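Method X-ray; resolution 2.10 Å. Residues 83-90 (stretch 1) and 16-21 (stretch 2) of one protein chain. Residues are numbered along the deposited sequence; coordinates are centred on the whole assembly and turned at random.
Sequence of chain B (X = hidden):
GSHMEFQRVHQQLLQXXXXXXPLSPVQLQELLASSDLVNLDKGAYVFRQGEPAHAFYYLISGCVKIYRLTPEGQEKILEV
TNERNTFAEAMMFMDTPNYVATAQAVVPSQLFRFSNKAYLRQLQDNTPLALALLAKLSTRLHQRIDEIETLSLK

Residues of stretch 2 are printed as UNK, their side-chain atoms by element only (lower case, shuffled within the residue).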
# COMPACT_ATOMS: atom_id res chain seq x y z
N GLU B 83 -15.60 -20.67 -2.90
CA GLU B 83 -14.57 -21.47 -2.22
C GLU B 83 -13.18 -21.26 -2.80
O GLU B 83 -13.03 -20.81 -3.95
CB GLU B 83 -14.95 -22.98 -2.11
CG GLU B 83 -15.15 -23.77 -3.37
CD GLU B 83 -15.83 -25.13 -3.06
OE1 GLU B 83 -16.63 -25.22 -2.08
OE2 GLU B 83 -15.58 -26.10 -3.81
N ARG B 84 -12.16 -21.55 -1.99
CA ARG B 84 -10.74 -21.37 -2.34
C ARG B 84 -10.37 -19.89 -2.63
O ARG B 84 -9.49 -19.59 -3.44
CB ARG B 84 -10.33 -22.31 -3.48
CG ARG B 84 -10.55 -23.80 -3.17
CD ARG B 84 -9.92 -24.73 -4.26
NE ARG B 84 -10.59 -24.63 -5.56
CZ ARG B 84 -11.79 -25.15 -5.85
NH1 ARG B 84 -12.48 -25.84 -4.94
NH2 ARG B 84 -12.31 -24.98 -7.05
N ASN B 85 -11.08 -18.97 -1.96
CA ASN B 85 -10.80 -17.54 -2.04
C ASN B 85 -10.77 -16.96 -0.67
O ASN B 85 -11.27 -17.59 0.24
CB ASN B 85 -11.88 -16.83 -2.81
CG ASN B 85 -11.72 -17.00 -4.26
OD1 ASN B 85 -10.89 -16.36 -4.87
ND2 ASN B 85 -12.50 -17.89 -4.85
N THR B 86 -10.14 -15.80 -0.53
CA THR B 86 -9.98 -15.13 0.77
C THR B 86 -10.92 -13.97 0.80
O THR B 86 -11.38 -13.54 -0.23
CB THR B 86 -8.53 -14.60 1.03
OG1 THR B 86 -8.09 -13.81 -0.09
CG2 THR B 86 -7.56 -15.77 1.27
N PHE B 87 -11.20 -13.47 2.00
CA PHE B 87 -11.95 -12.25 2.16
C PHE B 87 -11.56 -11.56 3.46
O PHE B 87 -11.03 -12.19 4.37
CB PHE B 87 -13.48 -12.51 2.05
CG PHE B 87 -14.05 -13.46 3.08
CD1 PHE B 87 -14.15 -14.84 2.81
CD2 PHE B 87 -14.59 -12.97 4.26
CE1 PHE B 87 -14.74 -15.70 3.73
CE2 PHE B 87 -15.18 -13.81 5.18
CZ PHE B 87 -15.25 -15.16 4.93
N ALA B 88 -11.81 -10.25 3.52
CA ALA B 88 -11.49 -9.43 4.69
C ALA B 88 -10.00 -9.08 4.89
O ALA B 88 -9.65 -8.45 5.89
CB ALA B 88 -12.11 -10.06 6.00
N GLU B 89 -9.14 -9.44 3.94
CA GLU B 89 -7.70 -9.16 4.09
C GLU B 89 -7.40 -7.66 3.99
O GLU B 89 -6.43 -7.17 4.56
CB GLU B 89 -6.87 -9.92 3.05
CG GLU B 89 -7.18 -9.54 1.61
CD GLU B 89 -8.17 -10.50 0.93
OE1 GLU B 89 -9.02 -11.07 1.63
OE2 GLU B 89 -8.10 -10.67 -0.29
N ALA B 90 -8.28 -6.93 3.30
CA ALA B 90 -8.17 -5.49 3.20
C ALA B 90 -8.24 -4.80 4.56
O ALA B 90 -7.85 -3.64 4.67
CB ALA B 90 -9.25 -4.93 2.27
N UNK B 16 -1.26 -22.02 -3.50
CA UNK B 16 -1.70 -21.58 -4.84
C UNK B 16 -2.20 -20.14 -4.83
O UNK B 16 -2.05 -19.41 -5.81
o UNK B 16 -3.80 -22.75 -4.46
c UNK B 16 -2.78 -22.51 -5.41
N UNK B 17 -2.78 -19.75 -3.72
CA UNK B 17 -3.41 -18.45 -3.57
C UNK B 17 -2.41 -17.31 -3.40
O UNK B 17 -1.50 -17.40 -2.57
c UNK B 17 -5.24 -17.31 -2.26
c UNK B 17 -6.55 -17.15 -2.57
c UNK B 17 -5.79 -15.22 -1.87
c UNK B 17 -4.35 -18.50 -2.37
n UNK B 17 -6.87 -15.84 -2.30
n UNK B 17 -4.80 -16.09 -1.83
N UNK B 18 -2.60 -16.22 -4.15
CA UNK B 18 -1.65 -15.08 -4.16
C UNK B 18 -1.28 -14.46 -2.79
O UNK B 18 -0.24 -13.82 -2.68
c UNK B 18 -4.69 -13.51 -4.96
c UNK B 18 -4.65 -11.90 -3.46
c UNK B 18 -2.13 -13.95 -5.09
n UNK B 18 -3.40 -12.28 -3.69
c UNK B 18 -3.39 -13.29 -4.63
n UNK B 18 -5.45 -12.62 -4.23
N UNK B 19 -2.12 -14.64 -1.76
CA UNK B 19 -1.82 -14.05 -0.43
C UNK B 19 -0.78 -14.84 0.37
O UNK B 19 -0.17 -14.30 1.31
c UNK B 19 -3.91 -12.61 0.08
c UNK B 19 -5.04 -12.42 1.06
c UNK B 19 -3.10 -13.87 0.41
c UNK B 19 -3.02 -11.37 0.03
N UNK B 20 -0.61 -16.10 -0.01
CA UNK B 20 0.22 -17.05 0.71
C UNK B 20 1.33 -17.58 -0.17
O UNK B 20 2.28 -18.17 0.32
c UNK B 20 -4.19 -16.96 3.29
c UNK B 20 -2.97 -17.00 3.96
c UNK B 20 -1.86 -17.79 1.98
c UNK B 20 -1.82 -17.43 3.30
c UNK B 20 -3.08 -17.73 1.30
c UNK B 20 -0.62 -18.22 1.26
c UNK B 20 -4.25 -17.32 1.96
N UNK B 21 1.20 -17.36 -1.48
CA UNK B 21 2.19 -17.82 -2.48
C UNK B 21 3.64 -17.38 -2.20
O UNK B 21 4.55 -18.24 -2.16
o UNK B 21 2.90 -19.64 -5.08
c UNK B 21 3.55 -18.58 -5.27
c UNK B 21 1.75 -17.43 -3.90
c UNK B 21 2.88 -17.27 -4.93
o UNK B 21 4.72 -18.56 -5.72
O HOH W 1 -9.30 -14.59 -3.08

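Position 16 carries two side-chain atoms, one carbon followed by one oxygen, with no branch at CB. They touch nothing on stretch 1. A lone hydroxyl on CB identifies Ser-16, whose OG is hydrogen-bonded elsewhere in the structure.

At position 17 one carbon leads to a five-membered ring of three carbons and two nitrogens. The ring lies against the methyl and hydroxyl of Thr-86, and its edge meets the backbone carbonyl of Arg-84. Such a ring is an imidazole, so the residue is His-17. Its chi1 is t, and its CA-to-CB bond points toward stretch 1. Thr-86 CG2 sits over one ring face, 3.9 Å from the centroid of the His-17 ring and 25° off the normal, a CH-pi contact. Arg-84 O approaches His-17 CD2 at 3.9 Å, near the ring plane.

Position 18 has the same composition, one carbon and then a ring of three carbons and two nitrogens, but this ring makes no contact with stretch 1. It is His-18, an exposed residue.

Position 19 bears four carbons, forked at the second, and reaches both Thr-86 and Glu-89. The fork beyond CB marks Leu-19. Its CD1 lies 3.5 Å from Thr-86 OG1 and 3.6 Å from Glu-89 CG, packing against both side chains. Leu-19 N also donates a nearly straight hydrogen bond of 3.0 Å to His-17 ND1, which helps to hold the imidazole in place.

At position 20 a single carbon precedes a ring of six carbons with no heteroatom, whose edge faces the methyl of Thr-86. This is Phe-20, with CE1 3.7 Å from Thr-86 CG2.

Position 21 has three carbons, the third carrying two oxygens, and is out of reach of stretch 1. The carboxylate at that length defines Glu-21. Its backbone N, like that of Phe-20, donates to His-17 O, at 2.9 and 3.0 Å respectively, folding the segment into a compact turn.

The contact centres on Thr-86, whose side chain touches His-17, Leu-19 and Phe-20. No clear direct hydrogen bond joins the stretches, and together they bury a modest 247 Å². The polar link is made by a water hydrogen-bonded to His-17 NE2 at 2.8 Å, which accepts from Thr-86 N at 2.9 Å and donates to Asn-85 OD1 at 3.0 Å. Thus a bridging water complements the packing around one threonine, while ND1 of the same imidazole is engaged within its own turn.

Stretch 2, residues 16-21: SHHLFE
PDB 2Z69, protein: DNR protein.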